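Local coordinates for ancylostoma secreted protein 1 (Necator americanus, PDB 3NT8), which is a secreted two-CAP-domain protein of the CRISP family, probably associated with the transition of infective hookworm larvae to parasitism, at residues 228-233 with 280-285. Sequence-based numbering, arbitrary orientation.
Sequences PSNTGM and VEASAI
Asn230 sets CG anti to its carbonyl carbon, while Glu281, across from it, places CG anti to its backbone N (chi1 -170°) and runs on extended from the helix; the polar ends beyond make the contact. Asn230 ND2 donates to Glu281 OE1 over 2.9 Å. That oxygen is approached on its anti side, somewhat out of the carboxylate plane, and the bond is bent to 147°; the amide and carboxylate planes stand 65° apart. ND2 also bonds to Cys278 O, so two acceptors fix the flip of the amide, and Asn230 OD1 lies 3.4 Å from Ala282 CB. The other carboxylate oxygen, OE2, forms a salt bridge with Arg238 and accepts from the Tyr276 hydroxyl; this buried charge is therefore matched, and probably stays ionised. Met233 covers the same end, its CB 3.6 Å from Glu281 OE2. Farther along the helix, Ile285 CD1 packs against both Asn230 CB and Thr231 O, each at 3.7 Å. The loop leading into helix 235-253 is thus pinned to helix 278-288 of the second CAP domain, near the Cys227-Cys278 disulfide, while Val280, Ala284 and Ile285 of that helix pack on strands 369-376 and 381-388.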
loop_
_atom_site.group_PDB
_atom_site.type_symbol
_atom_site.label_atom_id
_atom_site.label_comp_id
_atom_site.label_asym_id
_atom_site.label_seq_id
_atom_site.Cartn_x
_atom_site.Cartn_y
_atom_site.Cartn_z
ATOM N N PRO A 228 -24.334 -1.999 10.436
ATOM C CA PRO A 228 -24.311 -3.041 11.504
ATOM C C PRO A 228 -24.795 -4.418 11.053
ATOM O O PRO A 228 -24.452 -5.420 11.679
ATOM C CB PRO A 228 -25.253 -2.476 12.583
ATOM C CG PRO A 228 -25.599 -1.055 12.134
ATOM C CD PRO A 228 -25.396 -1.002 10.655
ATOM N N SER A 229 -25.599 -4.470 9.989
ATOM C CA SER A 229 -26.044 -5.728 9.422
ATOM C C SER A 229 -24.976 -6.506 8.651
ATOM O O SER A 229 -25.160 -7.694 8.398
ATOM C CB SER A 229 -27.223 -5.467 8.500
ATOM O OG SER A 229 -28.275 -4.933 9.285
ATOM N N ASN A 230 -23.879 -5.853 8.256
ATOM C CA ASN A 230 -22.821 -6.518 7.496
ATOM C C ASN A 230 -21.688 -6.998 8.413
ATOM O O ASN A 230 -21.438 -6.439 9.497
ATOM C CB ASN A 230 -22.266 -5.622 6.324
ATOM C CG ASN A 230 -23.367 -5.120 5.347
ATOM O OD1 ASN A 230 -24.305 -5.845 5.036
ATOM N ND2 ASN A 230 -23.205 -3.890 4.813
ATOM N N THR A 231 -21.031 -8.058 7.974
ATOM C CA THR A 231 -20.002 -8.736 8.733
ATOM C C THR A 231 -18.824 -8.853 7.831
ATOM O O THR A 231 -18.983 -9.288 6.677
ATOM C CB THR A 231 -20.438 -10.200 9.108
ATOM O OG1 THR A 231 -21.669 -10.156 9.847
ATOM C CG2 THR A 231 -19.382 -10.887 9.944
ATOM N N GLY A 232 -17.645 -8.500 8.346
ATOM C CA GLY A 232 -16.381 -8.626 7.609
ATOM C C GLY A 232 -15.700 -7.276 7.370
ATOM O O GLY A 232 -14.530 -7.214 6.981
ATOM N N MET A 233 -16.450 -6.193 7.577
ATOM C CA MET A 233 -15.920 -4.878 7.364
ATOM C C MET A 233 -16.065 -4.058 8.621
ATOM O O MET A 233 -16.922 -4.327 9.458
ATOM C CB MET A 233 -16.618 -4.184 6.177
ATOM C CG MET A 233 -16.091 -4.561 4.811
ATOM S SD MET A 233 -14.426 -3.966 4.408
ATOM C CE MET A 233 -14.727 -2.341 3.877
ATOM N N VAL A 280 -24.443 -1.644 -1.103
ATOM C CA VAL A 280 -23.445 -1.820 -2.108
ATOM C C VAL A 280 -22.315 -2.588 -1.418
ATOM O O VAL A 280 -21.624 -3.401 -2.044
ATOM C CB VAL A 280 -22.932 -0.475 -2.712
ATOM C CG1 VAL A 280 -21.821 -0.728 -3.671
ATOM C CG2 VAL A 280 -24.065 0.326 -3.448
ATOM N N GLU A 281 -22.090 -2.318 -0.139
ATOM C CA GLU A 281 -21.109 -3.109 0.592
ATOM C C GLU A 281 -21.556 -4.576 0.711
ATOM O O GLU A 281 -20.761 -5.472 0.565
ATOM C CB GLU A 281 -20.889 -2.553 1.993
ATOM C CG GLU A 281 -19.703 -3.182 2.741
ATOM C CD GLU A 281 -19.582 -2.647 4.184
ATOM O OE1 GLU A 281 -20.411 -3.034 5.044
ATOM O OE2 GLU A 281 -18.686 -1.824 4.460
ATOM N N ALA A 282 -22.811 -4.791 1.030
ATOM C CA ALA A 282 -23.321 -6.142 1.288
ATOM C C ALA A 282 -23.177 -6.913 -0.007
ATOM O O ALA A 282 -22.905 -8.109 0.025
ATOM C CB ALA A 282 -24.792 -6.105 1.685
ATOM N N SER A 283 -23.331 -6.213 -1.147
ATOM C CA SER A 283 -23.180 -6.874 -2.432
ATOM C C SER A 283 -21.691 -7.163 -2.717
ATOM O O SER A 283 -21.304 -8.174 -3.345
ATOM C CB SER A 283 -23.833 -6.001 -3.529
ATOM O OG SER A 283 -23.615 -6.551 -4.783
ATOM N N ALA A 284 -20.819 -6.246 -2.326
ATOM C CA ALA A 284 -19.406 -6.583 -2.503
ATOM C C ALA A 284 -18.941 -7.704 -1.580
ATOM O O ALA A 284 -18.057 -8.467 -1.978
ATOM C CB ALA A 284 -18.566 -5.459 -2.355
ATOM N N ILE A 285 -19.507 -7.778 -0.373
ATOM C CA ILE A 285 -19.207 -8.826 0.601
ATOM C C ILE A 285 -19.598 -10.218 0.095
ATOM O O ILE A 285 -18.827 -11.142 0.255
ATOM C CB ILE A 285 -19.869 -8.562 1.959
ATOM C CG1 ILE A 285 -19.211 -7.344 2.618
ATOM C CG2 ILE A 285 -19.781 -9.813 2.877
ATOM C CD1 ILE A 285 -19.796 -6.974 3.936
#